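Local coordinates for protein luciferase-like monooxygenase (Streptomyces bottropensis, PDB 4US5) that probably acts as a flavin-utilising monooxygenase of the bacterial luciferase family, inserting one atom of molecular oxygen into an organic substrate, at residues Val45-Ala50 against Leu82-Pro87; Ile66-Ser71 against Ala99-Arg104; Leu171-Ser176 against Ala189-Ile194; Asp179-Leu184 against Asp204-Ala209; Val227-Thr232 against Gly289-Val294. All coordinates share one frame; numbering follows the deposited sequence.

Overall arrangement
Contacts 1, 2 and 5 are largely buried, whereas contacts 3 and 4 are only partly so; all five sit in one TIM-barrel-like fold of parallel strands and covering helices. Contact 1, between two strand-to-helix loops, is polar and built round a carboxylate and a sodium ion. Contact 2 joins the C-terminal ends of helices 59-68 and 87-100 through an arginine and a tyrosine face. Contacts 3 and 4 share helix 175-184: the first is backbone pairing of strands, the second apolar helix packing, and they touch where Val175 meets Thr205. Contact 5 again pairs strands, on the sheet that contact 3 also reaches, their centres about 23 Å apart.

Contact 1 of 5, residues Val45-Ala50 against Leu82-Pro87; sequences VAEHHA and LSLYSP. With NA (sodium ion), chain B; NA (sodium ion), chain C.
Glu47 OE2 accepts a 2.6 Å hydrogen bond from Tyr85 OH, and the same oxygen takes a second one, also 2.6 Å, from His49 NE2. The two donors use different sides of it. The imidazole N-H comes to the anti lone pair, with OE2 tilted 16° out of the histidine ring plane, while the phenol arrives on the syn side, 34° out of the carboxylate plane. The other oxygen of Glu47, OE1, binds a sodium ion at 2.8 Å, and water 1 is another ligand of that ion and lies over one face of the Tyr85 ring. Leu84 CB covers the opposite face, and Leu84 CD1 reaches across to His49 NE2 at 3.8 Å.

Glu47 gets this far because its chain runs out extended, with CG anti to the backbone N (chi1 176°), to meet the tyrosine coming from the opposite direction. Further out, Leu81 N also bonds OE1, Glu60 shares the sodium, and Glu92 of the other subunit holds His49 ND1, which fixes the turn of the imidazole. A second sodium sits on His48 O, bound also by Glu51 and Asn54 of the same chain and by Ser159 of the other subunit. A phenylalanine in place of Tyr85 would probably leave OE2 without its syn-side donor and the carboxylate freer to turn.

With an N-H and an O-H donor on one oxygen and a cation on the other, the Glu47 carboxylate is fixed in its rotation and in turn orients His49 within this buried His-carboxylate network.

Contact 2 of 5, residues Ile66-Ser71 against Ala99-Arg104; sequences IAAETS and ALYPDR. With P4G (1-ethoxy-2-(2-ethoxyethoxy)ethane), chain E.
Tyr101, the first residue to leave the helix that ends at Leu100, lays its ring against the end of helix 59-68. Ala67 CB stands almost exactly over the centre of one face, 3.4 Å from the centroid and 7° off the ring normal, a CH-pi contact. Leu100 CB covers the opposite face, offset toward the rim, so the ring is held between a methyl and a methylene. The phenol end passes Ala68 CB at 3.6 Å from OH and is hydrogen-bonded to Arg65 of the other subunit.

From Tyr101 to Arg104 the chain makes a type II beta turn, with Pro102 CD against O2 of the bound polyether. Arg104 then comes back toward the helix end, its chain bent at chi3 (62°), which turns the guanidinium edge to its acceptors. Arg104 NH1 donates to Ala67 O at 2.9 Å, and Arg104 NH2 donates to Thr70 OG1, also at 2.9 Å and nearly in the guanidinium plane; a weak bond joins NH1 to Thr70 O. Ser71 O lies over one face, and Ile73 O takes a further bond from NH2. Thr70 OG1 in turn donates to Ile66 O at 2.8 Å.

Arg104 thus binds a carbonyl of the last turn of helix 59-68 and the loop after it, just ahead of strand 105-110, tying together successive helix-to-strand loops on one rim of the TIM-barrel-like fold, where the polyether also binds.

Contact 3 of 5, residues Leu171-Ser176 against Ala189-Ile194; sequences LGASVS and AYAHFI
Here meet the C-terminal ends of the two strands of a beta-alpha-beta unit: strands 167-172 and 188-191 lie side by side and parallel, with helix 175-184 carrying the chain from one to the other. Leu171 CG meets Ala189 CB at 4.1 Å, on the face of the sheet that Trp44 of strand 42-45 also covers. Between the strands, Gly172 N donates to Ala189 O at 2.9 Å and Ala191 N donates to Gly172 O at 2.8 Å; the N-H groups point almost straight at the oxygens, at 164° and 169°. Glycine thus serves both as donor and as acceptor to the neighbouring strand, and CA-H...O contacts from Leu171 and Tyr190 accompany these bonds.

The parallel pairing belongs to the curled sheet of the TIM-barrel-like family fold, and at its C-terminal end the two chains part. Tyr190, on the other face, swings its ring with CG anti to the backbone N (chi1 -173°) and so brings CE1 to 3.5 Å from Ser174 N, approaching obliquely, just where helix 175-184 is about to start. Its hydroxyl is hydrogen-bonded to Thr195 O, and helix 199-209 packs on the ring through Thr199, Ala202 and Met203. Where the strands end, Ala173 CB rests on Ile194 CG2 at 3.8 Å and lies 4.2 Å from Ala191 CB, while Ser174 occupies the N-cap position of the helix.

Contact 4 of 5, residues Asp179-Leu184 against Asp204-Ala209; sequences DAAARL and DTYRAA. Unlike the reference sequence in segment 179-184: Asp179 (reference Glu).
Tyr206 turns its ring edge-on to helix 175-184: CG lies anti to the backbone N (chi1 174°), which carries the ring along the flank of the neighbouring helix, and Ala182 N sits near the ring plane at its edge. Ala181 CB comes obliquely to Tyr206 CE1, 3.8 Å away, near the same CD1-CE1 pair. Ala182 makes the closest approach to the partner's backbone. Ala182 CB lies 3.5 Å from Tyr206 O and 3.6 Å from Ala209 C, and is 3.7 Å from Ala209 CB.

At the other end Asp179, which differs from the reference sequence here, bends across Thr205 so that Asp179 OD1 comes to 3.2 Å from the CG2 methyl of Thr205. That methyl stands anti to the backbone N, and the hydroxyl of the same threonine is turned instead to Glu201 O, one turn back in its own helix.

The two helices are neighbours on the outside of the TIM-barrel-like fold, joined through strand 188-191; their segment axes run nearly parallel, 21° apart, and approach to 8.0 Å. Small alanines on both sides permit such a close approach.

Tyr206 OH continues past the contact to bond with Leu186 O and Arg220 N, its ring meeting that of Tyr188 at about 35°. Were this residue a leucine, those two backbone groups would probably lose their shared partner and Ala181 CB its contact with the ring.

Contact 5 of 5, residues Val227-Thr232 against Gly289-Val294; sequences VCCAET and GSPDRV
Val227 lays its CG1 methyl against CG1 of Val294, 3.5 Å apart, the two branched side chains crossing at a slant. In both valines the touching CG1 is the branch anti to the backbone N (chi1 -178° in Val227, 169° in Val294). Val294 also offers CG2 to Cys229 CB, a looser contact. Farther along, Cys229 SG lies 3.8 Å from Pro291 CA and rests beside the proline ring, whose CD in turn faces Ala230 O at 3.3 Å.

The backbones are joined by two hydrogen bonds. Gly289 N donates to Cys228 O at 3.1 Å, and Ala230 N donates to Gly289 O at 3.3 Å; together they make the parallel bridge between Cys229 and Gly289. The backbone angles at Gly289 would jam a CB against the preceding carbonyl oxygen, reason enough for a glycine here, and Arg293 CD blocks the same place.

Immediately after it the chain turns into a helix. Ser290 is its N-cap, with OG accepting from Arg293 N at 3.2 Å, while CA-H of Ser290 points to Ala230 O and its own N donates to Asp233.

The pair belongs to the curled parallel sheet of the TIM-barrel-like fold: strand 221-229 lies beside strand 286-289, which runs almost straight into helix 291-305. Helix 319-332 packs on this side through Leu329, which touches both valines, and Leu328, which touches Cys229, whereas helix 233-251 covers Cys228 and Ala230.

Contact 1 of 5, residues Val45-Ala50 against Leu82-Pro87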
# COMPACT_ATOMS: atom_id res chain seq x y z
N VAL D 45 -6.09 10.00 -4.70
CA VAL D 45 -6.73 9.49 -3.51
C VAL D 45 -6.12 10.23 -2.30
O VAL D 45 -4.89 10.32 -2.17
CB VAL D 45 -6.47 7.96 -3.33
CG1 VAL D 45 -7.18 7.44 -2.08
CG2 VAL D 45 -6.96 7.18 -4.55
N ALA D 46 -7.00 10.81 -1.48
CA ALA D 46 -6.58 11.65 -0.37
C ALA D 46 -6.38 10.81 0.89
O ALA D 46 -6.80 9.66 0.94
CB ALA D 46 -7.61 12.74 -0.11
N GLU D 47 -5.66 11.37 1.85
CA GLU D 47 -5.35 10.67 3.09
C GLU D 47 -6.09 11.35 4.21
O GLU D 47 -5.86 12.55 4.45
CB GLU D 47 -3.85 10.74 3.35
CG GLU D 47 -3.41 10.12 4.67
CD GLU D 47 -1.91 9.92 4.77
OE1 GLU D 47 -1.22 9.84 3.71
OE2 GLU D 47 -1.42 9.79 5.92
N HIS D 48 -6.97 10.59 4.87
CA HIS D 48 -7.72 11.07 6.04
C HIS D 48 -7.70 10.02 7.13
O HIS D 48 -8.08 8.86 6.89
CB HIS D 48 -9.17 11.36 5.64
CG HIS D 48 -9.31 12.53 4.72
ND1 HIS D 48 -9.29 13.83 5.16
CD2 HIS D 48 -9.42 12.59 3.36
CE1 HIS D 48 -9.38 14.65 4.13
NE2 HIS D 48 -9.48 13.92 3.02
N HIS D 49 -7.38 10.46 8.34
CA HIS D 49 -7.22 9.56 9.49
C HIS D 49 -8.34 9.73 10.50
O HIS D 49 -8.73 10.87 10.80
CB HIS D 49 -5.90 9.84 10.16
CG HIS D 49 -4.71 9.56 9.32
ND1 HIS D 49 -4.12 8.32 9.29
CD2 HIS D 49 -3.93 10.36 8.54
CE1 HIS D 49 -3.07 8.35 8.50
NE2 HIS D 49 -2.94 9.57 8.01
N ALA D 50 -8.82 8.62 11.03
CA ALA D 50 -9.70 8.63 12.21
C ALA D 50 -10.99 9.44 12.02
O ALA D 50 -11.48 10.10 12.96
CB ALA D 50 -8.94 9.14 13.43
N LEU D 82 3.36 13.56 4.28
CA LEU D 82 4.75 13.19 4.37
C LEU D 82 5.37 13.49 5.75
O LEU D 82 6.31 12.82 6.16
CB LEU D 82 5.54 13.89 3.29
CG LEU D 82 7.04 13.61 3.21
CD1 LEU D 82 7.33 12.13 3.05
CD2 LEU D 82 7.65 14.40 2.08
N SER D 83 4.85 14.50 6.45
CA SER D 83 5.41 14.83 7.79
C SER D 83 5.18 13.69 8.79
O SER D 83 5.83 13.65 9.82
CB SER D 83 4.91 16.19 8.31
OG SER D 83 3.57 16.08 8.64
N LEU D 84 4.31 12.73 8.46
CA LEU D 84 4.05 11.59 9.35
C LEU D 84 4.93 10.37 9.11
O LEU D 84 4.84 9.42 9.87
CB LEU D 84 2.62 11.10 9.17
CG LEU D 84 1.50 12.09 9.36
CD1 LEU D 84 0.19 11.38 9.06
CD2 LEU D 84 1.52 12.65 10.78
N TYR D 85 5.71 10.38 8.02
CA TYR D 85 6.40 9.18 7.53
C TYR D 85 7.83 9.41 7.23
O TYR D 85 8.25 10.53 6.94
CB TYR D 85 5.73 8.69 6.24
CG TYR D 85 4.27 8.50 6.41
CD1 TYR D 85 3.77 7.55 7.30
CD2 TYR D 85 3.36 9.29 5.73
CE1 TYR D 85 2.41 7.37 7.46
CE2 TYR D 85 2.00 9.13 5.89
CZ TYR D 85 1.52 8.20 6.77
OH TYR D 85 0.17 8.01 6.88
N SER D 86 8.63 8.35 7.28
CA SER D 86 9.98 8.39 6.76
C SER D 86 9.93 8.66 5.27
O SER D 86 9.19 7.98 4.55
CB SER D 86 10.67 7.05 6.99
OG SER D 86 11.78 6.91 6.13
N PRO D 87 10.71 9.64 4.78
CA PRO D 87 10.72 9.84 3.34
C PRO D 87 11.19 8.63 2.55
O PRO D 87 10.81 8.47 1.39
CB PRO D 87 11.66 11.05 3.15
CG PRO D 87 11.51 11.81 4.43
CD PRO D 87 11.41 10.74 5.49
NA NA B . -0.02 7.35 3.45
NA NA C . -10.64 8.28 8.08
O HOH W 1 2.61 6.84 3.68

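Contact 2 of 5, residues Ile66-Ser71 against Ala99-Arg104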
# COMPACT_ATOMS: atom_id res chain seq x y z
N ILE D 66 -6.58 0.65 -7.84
CA ILE D 66 -7.19 1.41 -8.92
C ILE D 66 -6.33 1.45 -10.18
O ILE D 66 -6.88 1.44 -11.28
CB ILE D 66 -7.58 2.82 -8.45
CG1 ILE D 66 -8.77 2.71 -7.50
CG2 ILE D 66 -7.84 3.76 -9.64
CD1 ILE D 66 -9.19 4.00 -6.84
N ALA D 67 -5.03 1.50 -10.03
CA ALA D 67 -4.14 1.46 -11.18
C ALA D 67 -4.28 0.14 -11.96
O ALA D 67 -4.12 0.12 -13.16
CB ALA D 67 -2.72 1.71 -10.78
N ALA D 68 -4.63 -0.95 -11.27
CA ALA D 68 -4.88 -2.25 -11.92
C ALA D 68 -6.23 -2.30 -12.63
O ALA D 68 -6.44 -3.16 -13.49
CB ALA D 68 -4.82 -3.38 -10.90
N GLU D 69 -7.16 -1.42 -12.23
CA GLU D 69 -8.49 -1.37 -12.77
C GLU D 69 -8.68 -0.35 -13.90
O GLU D 69 -9.77 -0.25 -14.44
CB GLU D 69 -9.46 -0.99 -11.66
CG GLU D 69 -9.49 -1.97 -10.49
CD GLU D 69 -10.31 -3.19 -10.78
OE1 GLU D 69 -11.03 -3.20 -11.82
OE2 GLU D 69 -10.26 -4.14 -9.97
N THR D 70 -7.64 0.37 -14.24
CA THR D 70 -7.68 1.43 -15.25
C THR D 70 -6.46 1.36 -16.14
O THR D 70 -5.49 0.70 -15.82
CB THR D 70 -7.66 2.81 -14.55
OG1 THR D 70 -6.52 2.88 -13.69
CG2 THR D 70 -8.90 3.01 -13.75
N SER D 71 -6.52 2.03 -17.30
CA SER D 71 -5.43 1.95 -18.30
C SER D 71 -4.82 3.25 -18.71
O SER D 71 -3.63 3.32 -18.93
CB SER D 71 -5.98 1.29 -19.57
OG SER D 71 -6.51 0.02 -19.22
N ALA D 99 6.89 0.53 -10.30
CA ALA D 99 7.32 -0.72 -10.87
C ALA D 99 6.16 -1.58 -11.36
O ALA D 99 6.30 -2.31 -12.34
CB ALA D 99 8.20 -1.49 -9.89
N LEU D 100 5.01 -1.49 -10.70
CA LEU D 100 3.80 -2.13 -11.15
C LEU D 100 3.12 -1.41 -12.33
O LEU D 100 2.53 -2.05 -13.20
CB LEU D 100 2.81 -2.23 -10.00
CG LEU D 100 3.11 -3.32 -8.96
CD1 LEU D 100 2.14 -3.18 -7.80
CD2 LEU D 100 2.98 -4.70 -9.58
N TYR D 101 3.17 -0.08 -12.31
CA TYR D 101 2.37 0.76 -13.19
C TYR D 101 3.26 1.83 -13.81
O TYR D 101 3.18 3.03 -13.45
CB TYR D 101 1.21 1.39 -12.37
CG TYR D 101 0.41 0.37 -11.60
CD1 TYR D 101 -0.36 -0.60 -12.27
CD2 TYR D 101 0.44 0.35 -10.21
CE1 TYR D 101 -1.06 -1.57 -11.58
CE2 TYR D 101 -0.23 -0.62 -9.50
CZ TYR D 101 -1.00 -1.56 -10.17
OH TYR D 101 -1.67 -2.51 -9.47
N PRO D 102 4.17 1.41 -14.73
CA PRO D 102 5.24 2.28 -15.16
C PRO D 102 4.75 3.61 -15.75
O PRO D 102 3.86 3.63 -16.57
CB PRO D 102 5.99 1.44 -16.21
CG PRO D 102 5.15 0.26 -16.47
CD PRO D 102 4.34 0.04 -15.24
N ASP D 103 5.27 4.68 -15.19
CA ASP D 103 5.00 6.06 -15.60
C ASP D 103 3.56 6.51 -15.46
O ASP D 103 3.14 7.45 -16.16
CB ASP D 103 5.52 6.30 -17.05
CG ASP D 103 5.79 7.78 -17.34
OD1 ASP D 103 6.31 8.49 -16.44
OD2 ASP D 103 5.51 8.21 -18.45
N ARG D 104 2.77 5.86 -14.60
CA ARG D 104 1.38 6.26 -14.42
C ARG D 104 1.08 6.89 -13.06
O ARG D 104 -0.06 7.29 -12.80
CB ARG D 104 0.46 5.08 -14.62
CG ARG D 104 0.40 4.55 -16.06
CD ARG D 104 -0.60 3.43 -16.18
NE ARG D 104 -1.92 3.88 -15.85
CZ ARG D 104 -2.87 3.13 -15.30
NH1 ARG D 104 -2.65 1.86 -14.97
NH2 ARG D 104 -4.04 3.66 -15.04
C8 P4G E . -5.18 -6.25 -13.98
C7 P4G E . -3.96 -5.77 -14.77
O4 P4G E . -3.76 -4.35 -14.67
C6 P4G E . -2.48 -3.84 -14.18
C5 P4G E . -1.26 -4.13 -15.09
O3 P4G E . -0.29 -3.06 -15.04
C4 P4G E . 0.91 -3.32 -15.79
C3 P4G E . 1.34 -2.12 -16.64
O2 P4G E . 1.21 -0.91 -15.87
C2 P4G E . 0.33 0.09 -16.39
C1 P4G E . -1.10 -0.36 -16.27

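Contact 3 of 5, residues Leu171-Ser176 against Ala189-Ile194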
# COMPACT_ATOMS: atom_id res chain seq x y z
N LEU D 171 0.67 19.50 -2.88
CA LEU D 171 -0.67 19.98 -2.64
C LEU D 171 -0.59 21.00 -1.53
O LEU D 171 0.05 20.78 -0.51
CB LEU D 171 -1.60 18.87 -2.20
CG LEU D 171 -2.13 17.98 -3.32
CD1 LEU D 171 -1.01 17.11 -3.91
CD2 LEU D 171 -3.28 17.14 -2.80
N GLY D 172 -1.24 22.13 -1.73
CA GLY D 172 -1.23 23.15 -0.68
C GLY D 172 -2.55 23.83 -0.57
O GLY D 172 -3.44 23.70 -1.43
N ALA D 173 -2.70 24.52 0.55
CA ALA D 173 -3.88 25.27 0.83
C ALA D 173 -3.46 26.56 1.58
O ALA D 173 -4.13 26.96 2.51
CB ALA D 173 -4.83 24.44 1.67
N SER D 174 -2.34 27.15 1.15
CA SER D 174 -1.72 28.33 1.77
C SER D 174 -0.76 29.02 0.80
O SER D 174 -0.26 28.41 -0.15
CB SER D 174 -0.92 27.93 3.02
OG SER D 174 0.27 27.24 2.67
N VAL D 175 -0.54 30.31 1.00
CA VAL D 175 0.39 31.06 0.13
C VAL D 175 1.80 30.56 0.35
O VAL D 175 2.59 30.46 -0.60
CB VAL D 175 0.31 32.60 0.40
CG1 VAL D 175 1.34 33.36 -0.43
CG2 VAL D 175 -1.08 33.10 0.08
N SER D 176 2.13 30.23 1.60
CA SER D 176 3.47 29.73 1.90
C SER D 176 3.76 28.43 1.13
O SER D 176 4.85 28.26 0.61
CB SER D 176 3.68 29.56 3.40
OG SER D 176 2.78 28.63 3.93
N ALA D 189 -0.80 21.84 -6.71
CA ALA D 189 -2.25 21.75 -6.71
C ALA D 189 -2.77 22.48 -5.51
O ALA D 189 -2.47 22.12 -4.37
CB ALA D 189 -2.72 20.30 -6.68
N TYR D 190 -3.57 23.51 -5.74
CA TYR D 190 -4.11 24.33 -4.65
C TYR D 190 -5.51 23.92 -4.32
O TYR D 190 -6.38 23.87 -5.19
CB TYR D 190 -4.09 25.81 -5.03
CG TYR D 190 -4.49 26.71 -3.87
CD1 TYR D 190 -3.53 27.15 -2.98
CD2 TYR D 190 -5.82 27.09 -3.66
CE1 TYR D 190 -3.87 27.94 -1.90
CE2 TYR D 190 -6.17 27.88 -2.59
CZ TYR D 190 -5.18 28.30 -1.70
OH TYR D 190 -5.52 29.09 -0.63
N ALA D 191 -5.75 23.65 -3.03
CA ALA D 191 -7.09 23.25 -2.56
C ALA D 191 -7.97 24.46 -2.29
O ALA D 191 -8.13 24.90 -1.14
CB ALA D 191 -6.99 22.36 -1.30
N HIS D 192 -8.59 24.95 -3.35
CA HIS D 192 -9.48 26.07 -3.24
C HIS D 192 -10.60 25.79 -2.23
O HIS D 192 -11.02 26.70 -1.49
CB HIS D 192 -10.08 26.38 -4.60
CG HIS D 192 -11.25 27.30 -4.52
ND1 HIS D 192 -11.10 28.66 -4.32
CD2 HIS D 192 -12.57 27.05 -4.54
CE1 HIS D 192 -12.30 29.20 -4.25
NE2 HIS D 192 -13.21 28.25 -4.37
N PHE D 193 -11.10 24.55 -2.21
CA PHE D 193 -12.25 24.20 -1.38
C PHE D 193 -11.87 24.21 0.11
O PHE D 193 -12.75 24.18 0.96
CB PHE D 193 -12.87 22.87 -1.78
CG PHE D 193 -11.97 21.68 -1.53
CD1 PHE D 193 -10.97 21.35 -2.43
CD2 PHE D 193 -12.16 20.87 -0.41
CE1 PHE D 193 -10.14 20.26 -2.20
CE2 PHE D 193 -11.35 19.77 -0.19
CZ PHE D 193 -10.34 19.47 -1.08
N ILE D 194 -10.57 24.20 0.39
CA ILE D 194 -10.07 24.25 1.78
C ILE D 194 -9.80 25.69 2.21
O ILE D 194 -10.23 26.10 3.28
CB ILE D 194 -8.76 23.42 1.94
CG1 ILE D 194 -9.02 21.93 1.65
CG2 ILE D 194 -8.18 23.58 3.35
CD1 ILE D 194 -9.95 21.26 2.62

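Contact 4 of 5, residues Asp179-Leu184 against Asp204-Ala209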
# COMPACT_ATOMS: atom_id res chain seq x y z
N ASP D 179 4.69 29.34 -2.39
CA ASP D 179 6.09 29.83 -2.41
C ASP D 179 7.06 28.66 -2.42
O ASP D 179 8.05 28.67 -3.15
CB ASP D 179 6.41 30.71 -1.17
CG ASP D 179 5.93 32.14 -1.29
OD1 ASP D 179 6.32 32.82 -2.27
OD2 ASP D 179 5.24 32.61 -0.36
N ALA D 180 6.79 27.67 -1.58
CA ALA D 180 7.66 26.50 -1.50
C ALA D 180 7.66 25.71 -2.81
O ALA D 180 8.72 25.34 -3.31
CB ALA D 180 7.25 25.62 -0.34
N ALA D 181 6.47 25.49 -3.38
CA ALA D 181 6.37 24.77 -4.66
C ALA D 181 7.12 25.52 -5.74
O ALA D 181 7.78 24.91 -6.58
CB ALA D 181 4.91 24.60 -5.06
N ALA D 182 6.96 26.84 -5.75
CA ALA D 182 7.67 27.68 -6.71
C ALA D 182 9.18 27.54 -6.54
O ALA D 182 9.91 27.32 -7.51
CB ALA D 182 7.25 29.13 -6.53
N ARG D 183 9.63 27.68 -5.30
CA ARG D 183 11.05 27.63 -4.97
C ARG D 183 11.66 26.29 -5.42
O ARG D 183 12.77 26.25 -5.96
CB ARG D 183 11.22 27.82 -3.47
CG ARG D 183 12.65 27.81 -2.96
CD ARG D 183 12.71 28.26 -1.51
NE ARG D 183 12.30 27.22 -0.58
CZ ARG D 183 11.18 27.22 0.15
NH1 ARG D 183 10.28 28.21 0.08
NH2 ARG D 183 10.96 26.20 0.97
N LEU D 184 10.91 25.21 -5.24
CA LEU D 184 11.41 23.86 -5.50
C LEU D 184 11.16 23.41 -6.94
O LEU D 184 11.61 22.34 -7.34
CB LEU D 184 10.79 22.88 -4.50
CG LEU D 184 11.15 23.15 -3.03
CD1 LEU D 184 10.27 22.33 -2.09
CD2 LEU D 184 12.63 22.85 -2.78
N ASP D 204 -1.24 33.06 -8.08
CA ASP D 204 -0.38 34.13 -8.60
C ASP D 204 1.05 33.96 -8.14
O ASP D 204 2.00 34.05 -8.95
CB ASP D 204 -0.89 35.52 -8.16
CG ASP D 204 -2.10 35.98 -8.97
OD1 ASP D 204 -2.41 35.36 -10.01
OD2 ASP D 204 -2.74 36.98 -8.55
N THR D 205 1.21 33.75 -6.84
CA THR D 205 2.53 33.64 -6.22
C THR D 205 3.31 32.44 -6.76
O THR D 205 4.52 32.55 -7.06
CB THR D 205 2.38 33.51 -4.70
OG1 THR D 205 1.81 34.72 -4.18
CG2 THR D 205 3.73 33.28 -4.03
N TYR D 206 2.63 31.31 -6.92
CA TYR D 206 3.24 30.12 -7.51
C TYR D 206 3.87 30.43 -8.87
O TYR D 206 5.03 30.09 -9.12
CB TYR D 206 2.20 29.01 -7.68
CG TYR D 206 2.72 27.79 -8.41
CD1 TYR D 206 3.81 27.09 -7.91
CD2 TYR D 206 2.11 27.33 -9.58
CE1 TYR D 206 4.28 25.96 -8.57
CE2 TYR D 206 2.57 26.21 -10.24
CZ TYR D 206 3.65 25.52 -9.73
OH TYR D 206 4.13 24.42 -10.38
N ARG D 207 3.09 31.05 -9.74
CA ARG D 207 3.53 31.37 -11.08
C ARG D 207 4.63 32.42 -11.08
O ARG D 207 5.62 32.26 -11.78
CB ARG D 207 2.36 31.82 -11.94
CG ARG D 207 1.49 30.65 -12.37
CD ARG D 207 0.28 31.11 -13.14
NE ARG D 207 -0.62 31.88 -12.30
CZ ARG D 207 -1.65 32.57 -12.74
NH1 ARG D 207 -1.93 32.59 -14.05
NH2 ARG D 207 -2.41 33.25 -11.89
N ALA D 208 4.46 33.47 -10.29
CA ALA D 208 5.43 34.58 -10.27
C ALA D 208 6.80 34.15 -9.73
O ALA D 208 7.83 34.50 -10.31
CB ALA D 208 4.89 35.74 -9.44
N ALA D 209 6.80 33.40 -8.64
CA ALA D 209 8.04 32.99 -7.96
C ALA D 209 8.67 31.71 -8.55
O ALA D 209 9.73 31.27 -8.09
CB ALA D 209 7.77 32.81 -6.47

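Contact 5 of 5, residues Val227-Thr232 against Gly289-Val294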
# COMPACT_ATOMS: atom_id res chain seq x y z
N VAL D 227 -17.18 20.19 -6.58
CA VAL D 227 -18.23 20.49 -7.53
C VAL D 227 -19.41 19.60 -7.29
O VAL D 227 -19.26 18.38 -7.05
CB VAL D 227 -17.73 20.30 -9.01
CG1 VAL D 227 -18.82 20.68 -9.99
CG2 VAL D 227 -16.46 21.09 -9.25
N CYS D 228 -20.59 20.19 -7.34
CA CYS D 228 -21.82 19.46 -7.26
C CYS D 228 -22.66 19.87 -8.46
O CYS D 228 -23.28 20.95 -8.46
CB CYS D 228 -22.52 19.78 -5.94
SG CYS D 228 -24.06 18.88 -5.70
N CYS D 229 -22.65 19.02 -9.49
CA CYS D 229 -23.31 19.33 -10.76
C CYS D 229 -24.49 18.39 -11.02
O CYS D 229 -24.41 17.19 -10.76
CB CYS D 229 -22.29 19.25 -11.91
SG CYS D 229 -22.93 19.70 -13.53
N ALA D 230 -25.59 18.95 -11.52
CA ALA D 230 -26.74 18.15 -11.92
C ALA D 230 -27.36 18.84 -13.13
O ALA D 230 -26.94 19.92 -13.49
CB ALA D 230 -27.74 18.03 -10.79
N GLU D 231 -28.35 18.21 -13.73
CA GLU D 231 -28.92 18.68 -14.98
C GLU D 231 -29.46 20.11 -14.87
O GLU D 231 -29.36 20.87 -15.81
CB GLU D 231 -30.08 17.78 -15.41
CG GLU D 231 -29.76 16.30 -15.67
CD GLU D 231 -30.06 15.48 -14.41
OE1 GLU D 231 -29.27 15.62 -13.46
OE2 GLU D 231 -31.11 14.78 -14.34
N THR D 232 -30.05 20.45 -13.72
CA THR D 232 -30.64 21.77 -13.48
C THR D 232 -30.11 22.34 -12.19
O THR D 232 -29.66 21.58 -11.33
CB THR D 232 -32.18 21.68 -13.36
OG1 THR D 232 -32.52 20.88 -12.23
CG2 THR D 232 -32.81 21.07 -14.62
N GLY D 289 -24.25 23.74 -9.35
CA GLY D 289 -25.21 24.18 -10.36
C GLY D 289 -25.37 23.28 -11.56
O GLY D 289 -24.90 22.13 -11.58
N SER D 290 -26.07 23.81 -12.57
CA SER D 290 -26.24 23.15 -13.86
C SER D 290 -24.90 23.07 -14.58
O SER D 290 -23.94 23.74 -14.17
CB SER D 290 -27.20 23.98 -14.71
OG SER D 290 -26.58 25.22 -15.02
N PRO D 291 -24.82 22.28 -15.67
CA PRO D 291 -23.54 22.12 -16.36
C PRO D 291 -23.00 23.43 -16.86
O PRO D 291 -21.83 23.72 -16.65
CB PRO D 291 -23.88 21.18 -17.51
CG PRO D 291 -25.03 20.39 -17.02
CD PRO D 291 -25.84 21.34 -16.20
N ASP D 292 -23.86 24.24 -17.49
CA ASP D 292 -23.44 25.55 -17.98
C ASP D 292 -22.97 26.46 -16.87
O ASP D 292 -21.96 27.10 -17.01
CB ASP D 292 -24.56 26.24 -18.75
CG ASP D 292 -24.79 25.64 -20.12
OD1 ASP D 292 -24.00 24.78 -20.57
OD2 ASP D 292 -25.79 26.04 -20.76
N ARG D 293 -23.70 26.50 -15.76
CA ARG D 293 -23.32 27.39 -14.67
C ARG D 293 -21.98 26.99 -14.09
O ARG D 293 -21.10 27.83 -13.87
CB ARG D 293 -24.38 27.41 -13.56
CG ARG D 293 -24.02 28.35 -12.42
CD ARG D 293 -25.05 28.17 -11.32
NE ARG D 293 -25.10 29.31 -10.41
CZ ARG D 293 -25.96 30.32 -10.49
NH1 ARG D 293 -26.89 30.36 -11.45
NH2 ARG D 293 -25.90 31.30 -9.59
N VAL D 294 -21.83 25.71 -13.80
CA VAL D 294 -20.59 25.22 -13.21
C VAL D 294 -19.43 25.39 -14.18
O VAL D 294 -18.35 25.81 -13.79
CB VAL D 294 -20.76 23.76 -12.78
CG1 VAL D 294 -19.43 23.13 -12.42
CG2 VAL D 294 -21.70 23.69 -11.57